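Local coordinates for putative short-chain dehydrogenase/reductase (Burkholderia xenovorans, PDB 5IZ4), which probably acts as a nucleotide-dependent oxidoreductase of the short-chain dehydrogenase/reductase family, possibly on 3-oxoacyl carrier-protein substrates, and binds ADP in its nucleotide pocket, at the interface of chains A and B and the interface of chains A and C. Numbering follows the deposited sequence. Chains: chain A/B/C, Putative short-chain dehydrogenase/reductase.

Contact 1: the interface of chains A and B. Residues chain A 129-130, 133-134, 137, 183, 187; chain B 113, 116-118, 121, 171, 175.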
loop_
_atom_site.group_PDB
_atom_site.type_symbol
_atom_site.label_atom_id
_atom_site.label_comp_id
_atom_site.label_asym_id
_atom_site.label_seq_id
_atom_site.Cartn_x
_atom_site.Cartn_y
_atom_site.Cartn_z
ATOM N N LEU A 129 -1.812 7.806 -20.304
ATOM C CA LEU A 129 -1.315 6.443 -20.190
ATOM C C LEU A 129 -0.727 5.955 -21.504
ATOM O O LEU A 129 0.455 5.601 -21.541
ATOM C CB LEU A 129 -2.432 5.501 -19.698
ATOM C CG LEU A 129 -2.041 4.074 -19.293
ATOM C CD1 LEU A 129 -1.720 3.184 -20.508
ATOM C CD2 LEU A 129 -0.880 4.095 -18.299
ATOM N N ILE A 130 -1.522 5.911 -22.580
ATOM C CA ILE A 130 -0.999 5.440 -23.856
ATOM C C ILE A 130 0.142 6.337 -24.316
ATOM O O ILE A 130 1.208 5.855 -24.716
ATOM C CB ILE A 130 -2.117 5.370 -24.911
ATOM C CG1 ILE A 130 -3.165 4.337 -24.472
ATOM C CG2 ILE A 130 -1.509 5.026 -26.272
ATOM C CD1 ILE A 130 -4.384 4.236 -25.358
ATOM N N TYR A 133 3.261 5.733 -22.254
ATOM C CA TYR A 133 3.897 4.493 -22.687
ATOM C C TYR A 133 4.604 4.660 -24.032
ATOM O O TYR A 133 5.733 4.181 -24.218
ATOM C CB TYR A 133 2.861 3.376 -22.778
ATOM C CG TYR A 133 3.442 2.106 -23.348
ATOM C CD1 TYR A 133 3.323 1.808 -24.704
ATOM C CD2 TYR A 133 4.134 1.212 -22.534
ATOM C CE1 TYR A 133 3.869 0.653 -25.239
ATOM C CE2 TYR A 133 4.683 0.051 -23.049
ATOM C CZ TYR A 133 4.549 -0.220 -24.410
ATOM O OH TYR A 133 5.097 -1.367 -24.923
ATOM N N GLN A 134 3.942 5.301 -24.996
ATOM C CA GLN A 134 4.521 5.408 -26.332
ATOM C C GLN A 134 5.798 6.240 -26.316
ATOM O O GLN A 134 6.765 5.920 -27.020
ATOM C CB GLN A 134 3.490 5.988 -27.307
ATOM C CG GLN A 134 2.377 4.978 -27.632
ATOM C CD GLN A 134 1.341 5.489 -28.637
ATOM O OE1 GLN A 134 0.731 4.696 -29.353
ATOM N NE2 GLN A 134 1.118 6.806 -28.668
ATOM N N ARG A 137 8.506 3.992 -24.610
ATOM C CA ARG A 137 8.936 2.970 -25.562
ATOM C C ARG A 137 9.849 3.549 -26.633
ATOM O O ARG A 137 10.854 2.924 -27.003
ATOM C CB ARG A 137 7.723 2.305 -26.221
ATOM C CG ARG A 137 8.108 1.341 -27.353
ATOM C CD ARG A 137 6.901 0.579 -27.942
ATOM N NE ARG A 137 5.921 1.468 -28.576
ATOM C CZ ARG A 137 4.710 1.089 -28.964
ATOM N NH1 ARG A 137 4.321 -0.173 -28.805
ATOM N NH2 ARG A 137 3.886 1.972 -29.529
ATOM N N LEU A 183 1.525 0.825 -14.592
ATOM C CA LEU A 183 2.415 0.769 -15.747
ATOM C C LEU A 183 3.858 1.017 -15.326
ATOM O O LEU A 183 4.785 0.378 -15.836
ATOM C CB LEU A 183 1.986 1.802 -16.793
ATOM C CG LEU A 183 2.683 1.712 -18.150
ATOM C CD1 LEU A 183 1.771 1.018 -19.169
ATOM C CD2 LEU A 183 3.040 3.108 -18.639
ATOM N N LEU A 187 7.091 -1.361 -16.248
ATOM C CA LEU A 187 8.252 -0.795 -16.928
ATOM C C LEU A 187 9.504 -0.943 -16.076
ATOM O O LEU A 187 10.568 -1.320 -16.580
ATOM C CB LEU A 187 7.998 0.671 -17.264
ATOM C CG LEU A 187 6.950 0.974 -18.354
ATOM C CD1 LEU A 187 6.719 2.478 -18.424
ATOM C CD2 LEU A 187 7.376 0.420 -19.709
ATOM N N PHE B 113 8.079 -4.766 -26.415
ATOM C CA PHE B 113 7.501 -3.435 -26.608
ATOM C C PHE B 113 6.937 -3.251 -28.004
ATOM O O PHE B 113 5.958 -2.518 -28.183
ATOM C CB PHE B 113 8.547 -2.354 -26.337
ATOM C CG PHE B 113 8.976 -2.304 -24.917
ATOM C CD1 PHE B 113 8.268 -1.547 -23.995
ATOM C CD2 PHE B 113 10.063 -3.043 -24.486
ATOM C CE1 PHE B 113 8.655 -1.516 -22.672
ATOM C CE2 PHE B 113 10.450 -3.016 -23.157
ATOM C CZ PHE B 113 9.741 -2.253 -22.254
ATOM N N ILE B 116 2.899 -4.644 -28.918
ATOM C CA ILE B 116 1.658 -4.088 -28.403
ATOM C C ILE B 116 1.506 -2.695 -29.003
ATOM O O ILE B 116 2.493 -2.072 -29.411
ATOM C CB ILE B 116 1.653 -4.072 -26.855
ATOM C CG1 ILE B 116 0.230 -3.888 -26.316
ATOM C CG2 ILE B 116 2.597 -2.998 -26.317
ATOM C CD1 ILE B 116 0.092 -4.196 -24.825
ATOM N N ASP B 117 0.264 -2.221 -29.116
ATOM C CA ASP B 117 0.034 -0.892 -29.686
ATOM C C ASP B 117 -1.122 -0.205 -28.976
ATOM O O ASP B 117 -1.802 -0.794 -28.131
ATOM C CB ASP B 117 -0.229 -0.947 -31.199
ATOM C CG ASP B 117 -1.369 -1.871 -31.565
ATOM O OD1 ASP B 117 -2.057 -2.391 -30.661
ATOM O OD2 ASP B 117 -1.580 -2.073 -32.772
ATOM N N ASP B 118 -1.351 1.060 -29.350
ATOM C CA ASP B 118 -2.429 1.825 -28.732
ATOM C C ASP B 118 -3.780 1.147 -28.934
ATOM O O ASP B 118 -4.627 1.167 -28.030
ATOM C CB ASP B 118 -2.447 3.269 -29.258
ATOM C CG ASP B 118 -2.512 3.384 -30.791
ATOM O OD1 ASP B 118 -2.289 2.400 -31.529
ATOM O OD2 ASP B 118 -2.770 4.516 -31.265
ATOM N N PHE B 121 -4.199 -1.267 -26.086
ATOM C CA PHE B 121 -4.440 -0.569 -24.826
ATOM C C PHE B 121 -5.894 -0.125 -24.747
ATOM O O PHE B 121 -6.560 -0.319 -23.722
ATOM C CB PHE B 121 -3.517 0.649 -24.679
ATOM C CG PHE B 121 -2.131 0.341 -24.149
ATOM C CD1 PHE B 121 -1.074 0.116 -25.022
ATOM C CD2 PHE B 121 -1.881 0.316 -22.784
ATOM C CE1 PHE B 121 0.201 -0.137 -24.553
ATOM C CE2 PHE B 121 -0.596 0.059 -22.299
ATOM C CZ PHE B 121 0.444 -0.172 -23.184
ATOM N N ILE B 171 0.937 -5.714 -20.498
ATOM C CA ILE B 171 1.042 -4.436 -19.805
ATOM C C ILE B 171 -0.235 -3.616 -19.991
ATOM O O ILE B 171 -0.603 -2.825 -19.111
ATOM C CB ILE B 171 2.303 -3.681 -20.276
ATOM C CG1 ILE B 171 2.640 -2.545 -19.302
ATOM C CG2 ILE B 171 2.147 -3.162 -21.712
ATOM C CD1 ILE B 171 3.869 -1.738 -19.703
ATOM N N ALA B 175 -2.309 -2.298 -16.778
ATOM C CA ALA B 175 -2.699 -0.896 -16.662
ATOM C C ALA B 175 -4.201 -0.764 -16.454
ATOM O O ALA B 175 -4.652 0.020 -15.606
ATOM C CB ALA B 175 -2.266 -0.116 -17.904
HETATM O O HOH W 1 1.038 2.246 -30.504
#
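A:Arg137 NH1, a terminal guanidinium nitrogen, is gripped by two backbone carbonyls from the 3-10 turn of chain B and the residue after it. B:Ile116 O lies 2.7 Å from A:Arg137 NH1, a bent bond (137° at H) in which the donor stands above the carbonyl plane. The bond from A:Arg137 NH1 to B:Phe113 O is 2.9 Å and straighter (158° at H), nearly along the C=O axis. Both oxygens lie near the guanidinium plane, so together they should fix its rotation; the bend at chi3 (63°) brings the group there, with A:Tyr133 CE1 beneath one face. The other terminal nitrogen, A:Arg137 NH2, reaches water 1 at 3.0 Å. The amide oxygen A:Gln134 OE1 holds that water at 2.7 Å, and B:Asp118 N, starting helix 118-146, meets it at 2.9 Å.

Beside this polar edge, side chains of helices 118-146 and 171-191 and of the 113-116 turn make apolar contacts that probably help join chains A and B. A:Tyr133, with CG anti to the backbone N, presents a face to B:Phe121, whose CZ sits 3.7 Å above the centre of the tyrosine ring; the side chains cross at about a right angle. A:Leu129 CD1 packs against the CD2 side of B:Phe121, and A:Ile130 slides past its CB. Methyl meets methyl where B:Ile171 CD1 lies 3.5 Å from A:Leu183 CD1, while A:Leu187 CD2 touches the in-plane edge of the B:Phe113 ring at CE1, 3.8 Å away.

Contact 2: the interface of chains A and C. Residues chain A 232, 234, 236, 240, 261-265, 268; chain C 196, 253-256, 258.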
loop_
_atom_site.group_PDB
_atom_site.type_symbol
_atom_site.label_atom_id
_atom_site.label_comp_id
_atom_site.label_asym_id
_atom_site.label_seq_id
_atom_site.Cartn_x
_atom_site.Cartn_y
_atom_site.Cartn_z
ATOM N N LEU A 232 0.322 20.183 6.032
ATOM C CA LEU A 232 1.485 21.067 5.974
ATOM C C LEU A 232 1.114 22.521 5.689
ATOM O O LEU A 232 2.013 23.367 5.618
ATOM C CB LEU A 232 2.489 20.553 4.933
ATOM C CG LEU A 232 3.134 19.214 5.331
ATOM C CD1 LEU A 232 4.294 18.852 4.399
ATOM C CD2 LEU A 232 3.593 19.244 6.810
ATOM N N ARG A 234 0.100 24.364 3.174
ATOM C CA ARG A 234 0.752 24.952 2.011
ATOM C C ARG A 234 0.287 24.201 0.776
ATOM O O ARG A 234 -0.312 23.123 0.866
ATOM C CB ARG A 234 2.282 24.872 2.119
ATOM C CG ARG A 234 2.791 23.430 2.024
ATOM C CD ARG A 234 4.279 23.298 2.328
ATOM N NE ARG A 234 5.118 24.061 1.393
ATOM C CZ ARG A 234 5.515 23.617 0.200
ATOM N NH1 ARG A 234 5.143 22.418 -0.241
ATOM N NH2 ARG A 234 6.280 24.383 -0.568
ATOM N N SER A 236 2.055 23.048 -3.206
ATOM C CA SER A 236 3.332 22.895 -3.894
ATOM C C SER A 236 3.427 23.854 -5.072
ATOM O O SER A 236 2.423 24.217 -5.685
ATOM C CB SER A 236 3.518 21.464 -4.408
ATOM O OG SER A 236 3.694 20.559 -3.336
ATOM N N GLU A 240 9.237 22.311 -6.918
ATOM C CA GLU A 240 9.448 21.218 -5.962
ATOM C C GLU A 240 9.332 19.858 -6.634
ATOM O O GLU A 240 10.030 18.902 -6.272
ATOM C CB GLU A 240 8.424 21.286 -4.829
ATOM C CG GLU A 240 8.358 22.575 -4.060
ATOM C CD GLU A 240 7.063 22.673 -3.277
ATOM O OE1 GLU A 240 6.534 21.612 -2.885
ATOM O OE2 GLU A 240 6.560 23.801 -3.082
ATOM N N ALA A 261 4.867 10.138 -3.235
ATOM C CA ALA A 261 3.794 11.106 -3.019
ATOM C C ALA A 261 4.357 12.370 -2.372
ATOM O O ALA A 261 4.999 12.305 -1.316
ATOM C CB ALA A 261 2.694 10.503 -2.143
ATOM N N ALA A 262 4.123 13.514 -3.010
ATOM C CA ALA A 262 4.539 14.824 -2.515
ATOM C C ALA A 262 3.265 15.662 -2.515
ATOM O O ALA A 262 2.947 16.336 -3.500
ATOM C CB ALA A 262 5.639 15.424 -3.385
ATOM N N GLU A 263 2.511 15.583 -1.412
ATOM C CA GLU A 263 1.142 16.082 -1.409
ATOM C C GLU A 263 0.814 16.858 -0.146
ATOM O O GLU A 263 -0.370 17.001 0.189
ATOM C CB GLU A 263 0.133 14.930 -1.577
ATOM C CG GLU A 263 0.511 13.593 -0.920
ATOM C CD GLU A 263 0.799 13.693 0.579
ATOM O OE1 GLU A 263 1.794 14.347 0.971
ATOM O OE2 GLU A 263 0.029 13.104 1.372
ATOM N N ASN A 264 1.829 17.338 0.571
ATOM C CA ASN A 264 1.641 18.249 1.699
ATOM C C ASN A 264 0.830 17.614 2.827
ATOM O O ASN A 264 0.162 18.312 3.595
ATOM C CB ASN A 264 1.014 19.559 1.216
ATOM C CG ASN A 264 1.940 20.292 0.275
ATOM O OD1 ASN A 264 3.032 20.682 0.674
ATOM N ND2 ASN A 264 1.543 20.425 -0.991
ATOM N N GLY A 265 0.897 16.289 2.943
ATOM C CA GLY A 265 0.250 15.582 4.030
ATOM C C GLY A 265 -1.186 15.164 3.785
ATOM O O GLY A 265 -1.807 14.600 4.691
ATOM N N LEU A 268 -2.510 11.922 5.029
ATOM C CA LEU A 268 -2.706 11.742 6.462
ATOM C C LEU A 268 -4.111 12.107 6.918
ATOM O O LEU A 268 -4.483 11.786 8.056
ATOM C CB LEU A 268 -1.691 12.575 7.238
ATOM C CG LEU A 268 -0.230 12.220 6.978
ATOM C CD1 LEU A 268 0.659 13.339 7.497
ATOM C CD2 LEU A 268 0.122 10.911 7.648
ATOM N N ARG C 196 8.204 17.942 9.367
ATOM C CA ARG C 196 7.889 16.824 8.489
ATOM C C ARG C 196 8.584 15.574 9.004
ATOM O O ARG C 196 9.701 15.648 9.515
ATOM C CB ARG C 196 8.330 17.115 7.055
ATOM C CG ARG C 196 7.587 18.293 6.429
ATOM C CD ARG C 196 8.127 18.609 5.036
ATOM N NE ARG C 196 9.483 19.144 5.101
ATOM C CZ ARG C 196 10.574 18.456 4.772
ATOM N NH1 ARG C 196 10.470 17.197 4.365
ATOM N NH2 ARG C 196 11.761 19.027 4.868
ATOM N N PRO C 253 9.709 20.107 0.680
ATOM C CA PRO C 253 8.773 20.733 1.631
ATOM C C PRO C 253 7.362 20.166 1.585
ATOM O O PRO C 253 6.578 20.456 2.496
ATOM C CB PRO C 253 8.784 22.208 1.219
ATOM C CG PRO C 253 9.150 22.185 -0.241
ATOM C CD PRO C 253 10.144 21.053 -0.367
ATOM N N ALA C 254 7.000 19.385 0.565
ATOM C CA ALA C 254 5.666 18.808 0.508
ATOM C C ALA C 254 5.610 17.370 0.993
ATOM O O ALA C 254 4.520 16.800 1.036
ATOM C CB ALA C 254 5.111 18.870 -0.924
ATOM N N ILE C 255 6.739 16.762 1.350
ATOM C CA ILE C 255 6.781 15.327 1.609
ATOM C C ILE C 255 6.766 15.101 3.115
ATOM O O ILE C 255 7.679 15.532 3.832
ATOM C CB ILE C 255 8.004 14.667 0.951
ATOM C CG1 ILE C 255 7.919 14.812 -0.573
ATOM C CG2 ILE C 255 8.069 13.193 1.304
ATOM C CD1 ILE C 255 8.997 14.044 -1.314
ATOM N N THR C 256 5.729 14.420 3.598
ATOM C CA THR C 256 5.656 14.044 5.004
ATOM C C THR C 256 4.801 12.791 5.109
ATOM O O THR C 256 3.903 12.572 4.293
ATOM C CB THR C 256 5.083 15.171 5.887
ATOM O OG1 THR C 256 5.351 14.876 7.262
ATOM C CG2 THR C 256 3.574 15.292 5.728
ATOM N N GLN C 258 5.709 9.693 4.605
ATOM C CA GLN C 258 6.025 8.724 3.569
ATOM C C GLN C 258 7.092 7.746 4.046
ATOM O O GLN C 258 7.922 8.068 4.905
ATOM C CB GLN C 258 6.510 9.422 2.301
ATOM C CG GLN C 258 5.499 10.386 1.685
ATOM C CD GLN C 258 4.131 9.755 1.492
ATOM O OE1 GLN C 258 3.995 8.697 0.869
ATOM N NE2 GLN C 258 3.104 10.401 2.035
HETATM O O HOH W 2 4.215 13.335 1.230
HETATM O O HOH W 3 5.904 8.355 -1.208
HETATM O O HOH W 4 8.167 18.929 -2.120
#
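The end of strand 259-262 and the turn after it, near the C-terminus of chain A, receive loop 253-256 of chain C, one part of a two-fold interface that probably helps hold the four-chain assembly together. A direct backbone bond joins the chains: A:Asn264 N donates to C:Ala254 O at 2.8 Å, in the carbonyl plane and on a lone pair. A:Asn264 lies in the turn with a positive phi (62°).

C:Pro253 lies over the guanidinium of A:Arg234, its CB 3.7 Å above the centre of the plane. The rotation of that plate is fixed within chain A, where A:Arg234 grips A:Glu240 end-on. A:Arg234 NH2 lies 2.6 Å from A:Glu240 OE2. A:Arg234 NH1 bonds to the other carboxylate oxygen and also meets a lone pair of A:Asn264 OD1 at 2.9 Å. Because A:Glu240 OE1 accepts from A:Ser236 OG as well, the salt bridge is braced from a second direction.

On the other flank A:Leu232 CD1 and C:Thr256 CG2 meet tip to tip at 3.9 Å. A:Ala262 CB packs on C:Ile255 CG1. Water 2 lies 2.6 Å from A:Glu263 OE1 and 3.0 Å from C:Thr256 N, and water 3, which also meets A:Ala261 N, lies 2.8 Å from the amide oxygen C:Gln258 OE1.

Contact 3: the interface of chains A and B. Residues chain A 121, 125, 163, 174-176, 178-179, 182; chain B 125, 129, 175-176, 178-179, 182-183.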
loop_
_atom_site.group_PDB
_atom_site.type_symbol
_atom_site.label_atom_id
_atom_site.label_comp_id
_atom_site.label_asym_id
_atom_site.label_seq_id
_atom_site.Cartn_x
_atom_site.Cartn_y
_atom_site.Cartn_z
ATOM N N PHE A 121 -13.169 9.339 -20.954
ATOM C CA PHE A 121 -12.262 8.331 -20.411
ATOM C C PHE A 121 -11.147 8.045 -21.406
ATOM O O PHE A 121 -9.966 7.999 -21.037
ATOM C CB PHE A 121 -13.009 7.031 -20.079
ATOM C CG PHE A 121 -13.701 7.017 -18.732
ATOM C CD1 PHE A 121 -15.040 7.372 -18.620
ATOM C CD2 PHE A 121 -13.025 6.612 -17.589
ATOM C CE1 PHE A 121 -15.692 7.336 -17.402
ATOM C CE2 PHE A 121 -13.675 6.573 -16.353
ATOM C CZ PHE A 121 -15.007 6.940 -16.259
ATOM N N TYR A 125 -7.103 8.998 -21.154
ATOM C CA TYR A 125 -6.219 7.838 -21.153
ATOM C C TYR A 125 -5.231 7.907 -22.304
ATOM O O TYR A 125 -4.089 7.445 -22.177
ATOM C CB TYR A 125 -7.055 6.567 -21.253
ATOM C CG TYR A 125 -6.387 5.274 -20.843
ATOM C CD1 TYR A 125 -6.110 4.287 -21.781
ATOM C CD2 TYR A 125 -6.086 5.015 -19.509
ATOM C CE1 TYR A 125 -5.533 3.070 -21.402
ATOM C CE2 TYR A 125 -5.517 3.822 -19.127
ATOM C CZ TYR A 125 -5.232 2.851 -20.072
ATOM O OH TYR A 125 -4.670 1.637 -19.677
ATOM N N GLY A 163 -4.315 9.192 -8.563
ATOM C CA GLY A 163 -4.137 7.787 -8.893
ATOM C C GLY A 163 -4.064 6.912 -7.660
ATOM O O GLY A 163 -4.426 5.731 -7.705
ATOM N N ALA A 174 -8.495 10.187 -12.531
ATOM C CA ALA A 174 -7.992 9.324 -11.465
ATOM C C ALA A 174 -7.688 7.929 -12.002
ATOM O O ALA A 174 -6.629 7.357 -11.712
ATOM C CB ALA A 174 -9.007 9.258 -10.327
ATOM N N ALA A 175 -8.609 7.372 -12.792
ATOM C CA ALA A 175 -8.389 6.049 -13.369
ATOM C C ALA A 175 -7.121 6.026 -14.211
ATOM O O ALA A 175 -6.324 5.081 -14.120
ATOM C CB ALA A 175 -9.593 5.627 -14.213
ATOM N N SER A 176 -6.913 7.061 -15.031
ATOM C CA SER A 176 -5.745 7.059 -15.905
ATOM C C SER A 176 -4.464 7.097 -15.095
ATOM O O SER A 176 -3.458 6.507 -15.505
ATOM C CB SER A 176 -5.799 8.239 -16.898
ATOM O OG SER A 176 -5.491 9.468 -16.242
ATOM N N GLY A 178 -4.131 5.854 -11.916
ATOM C CA GLY A 178 -3.940 4.523 -11.369
ATOM C C GLY A 178 -3.263 3.604 -12.368
ATOM O O GLY A 178 -2.399 2.800 -12.008
ATOM N N ALA A 179 -3.641 3.720 -13.642
ATOM C CA ALA A 179 -2.977 2.942 -14.681
ATOM C C ALA A 179 -1.511 3.342 -14.813
ATOM O O ALA A 179 -0.645 2.482 -15.020
ATOM C CB ALA A 179 -3.709 3.129 -16.014
ATOM N N THR A 182 0.489 1.569 -12.081
ATOM C CA THR A 182 0.752 0.162 -12.377
ATOM C C THR A 182 1.709 0.010 -13.550
ATOM O O THR A 182 2.584 -0.868 -13.538
ATOM C CB THR A 182 -0.560 -0.559 -12.682
ATOM O OG1 THR A 182 -1.433 -0.446 -11.552
ATOM C CG2 THR A 182 -0.310 -2.027 -12.989
ATOM N N TYR B 125 -8.936 -1.544 -22.286
ATOM C CA TYR B 125 -9.486 -0.539 -21.384
ATOM C C TYR B 125 -10.980 -0.373 -21.602
ATOM O O TYR B 125 -11.724 -0.096 -20.652
ATOM C CB TYR B 125 -8.771 0.789 -21.611
ATOM C CG TYR B 125 -8.883 1.822 -20.514
ATOM C CD1 TYR B 125 -9.582 3.005 -20.719
ATOM C CD2 TYR B 125 -8.240 1.643 -19.292
ATOM C CE1 TYR B 125 -9.652 3.987 -19.725
ATOM C CE2 TYR B 125 -8.305 2.601 -18.307
ATOM C CZ TYR B 125 -9.016 3.770 -18.517
ATOM O OH TYR B 125 -9.064 4.746 -17.521
ATOM N N LEU B 129 -12.322 -1.237 -17.976
ATOM C CA LEU B 129 -12.482 -0.031 -17.178
ATOM C C LEU B 129 -13.712 0.755 -17.602
ATOM O O LEU B 129 -14.603 0.974 -16.776
ATOM C CB LEU B 129 -11.212 0.839 -17.256
ATOM C CG LEU B 129 -11.100 2.034 -16.299
ATOM C CD1 LEU B 129 -12.019 3.201 -16.703
ATOM C CD2 LEU B 129 -11.362 1.594 -14.858
ATOM N N ALA B 175 -2.309 -2.298 -16.778
ATOM C CA ALA B 175 -2.699 -0.896 -16.662
ATOM C C ALA B 175 -4.201 -0.764 -16.454
ATOM O O ALA B 175 -4.652 0.020 -15.606
ATOM C CB ALA B 175 -2.266 -0.116 -17.904
ATOM N N SER B 176 -4.993 -1.528 -17.214
ATOM C CA SER B 176 -6.441 -1.396 -17.099
ATOM C C SER B 176 -6.913 -1.809 -15.719
ATOM O O SER B 176 -7.879 -1.238 -15.202
ATOM C CB SER B 176 -7.157 -2.218 -18.192
ATOM O OG SER B 176 -7.110 -3.612 -17.889
ATOM N N GLY B 178 -5.019 -1.601 -12.868
ATOM C CA GLY B 178 -4.674 -0.520 -11.963
ATOM C C GLY B 178 -5.726 0.573 -11.979
ATOM O O GLY B 178 -6.073 1.137 -10.936
ATOM N N ALA B 179 -6.256 0.880 -13.164
ATOM C CA ALA B 179 -7.338 1.852 -13.257
ATOM C C ALA B 179 -8.589 1.352 -12.541
ATOM O O ALA B 179 -9.290 2.135 -11.888
ATOM C CB ALA B 179 -7.643 2.147 -14.730
ATOM N N THR B 182 -8.198 2.014 -8.798
ATOM C CA THR B 182 -8.433 3.408 -8.428
ATOM C C THR B 182 -9.893 3.793 -8.617
ATOM O O THR B 182 -10.461 4.528 -7.796
ATOM C CB THR B 182 -7.544 4.325 -9.266
ATOM O OG1 THR B 182 -6.172 3.980 -9.043
ATOM C CG2 THR B 182 -7.770 5.782 -8.894
ATOM N N LEU B 183 -10.501 3.347 -9.719
ATOM C CA LEU B 183 -11.909 3.643 -9.965
ATOM C C LEU B 183 -12.774 3.127 -8.822
ATOM O O LEU B 183 -13.738 3.783 -8.412
ATOM C CB LEU B 183 -12.355 3.017 -11.290
ATOM C CG LEU B 183 -13.739 3.426 -11.793
ATOM C CD1 LEU B 183 -13.610 4.484 -12.895
ATOM C CD2 LEU B 183 -14.474 2.206 -12.327
HETATM O O HOH W 5 -9.442 7.376 -18.222
#
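B:Tyr125 leaves helix 118-146 with CG anti to the backbone N (chi1 -162°) and runs tip to tip against its symmetry mate, A:Tyr125. Its CB stands 4.0 Å from A:Tyr125 CE1. One atom further, B:Tyr125 CG lies 3.7 Å from the same A:Tyr125 CE1. Then CD1 lies over A:Tyr125 CD1, CE1 over CG, CD2 over CZ, and CE2 and CZ over the CD2-CE2 side of A:Tyr125. The ring centroids of A:Tyr125 and B:Tyr125 are 3.5 Å apart with planes inclined by 14°, a stack of antiparallel phenols; B:Leu129 CB covers the other face of the B:Tyr125 ring. At the tip, B:Tyr125 OH sits 3.5 Å from the methyl A:Ala175 CB. This hydroxyl also meets water 5 at 2.7 Å, and water 5 continues to the backbone oxygen A:Phe121 O at 2.9 Å, so the hydroxyl has a water-mediated link to chain A.

Alongside, the two copies of helix 171-191 pack through small residues: A:Ala175 CB and B:Ala179 CB are 4.0 Å apart, A:Gly178 CA faces B:Thr182 OG1, and B:Gly178 CA faces A:Thr182 OG1. B:Thr182 OG1 donates to A:Gly163 O at 2.8 Å, in the carbonyl plane and on a lone pair. A:Ala174, A:Ala175 and A:Ser176 are the middle residues of the catalytic YxxxK motif, so this close helix pairing, typical of oligomeric family members, probably steadies the helix that carries the catalytic tyrosine and lysine.

Contact 1 and contact 3 are neighbouring patches of one two-fold interface between chains A and B: their C-alpha centres lie about 13 Å apart, B:Ala175 belongs to both, and both are built on helices 118-146 and 171-191. Contact 3 includes the symmetric pair A:Tyr125 and B:Tyr125, while contact 1 has a twin with the chains exchanged. Contact 2 uses different elements and a different partner, about 30 Å from contact 1 and 24 Å from contact 3, centre to centre. Chain A thus meets two neighbours through separate two-fold surfaces, consistent with the four-chain deposited assembly and with the tetramers common in this family.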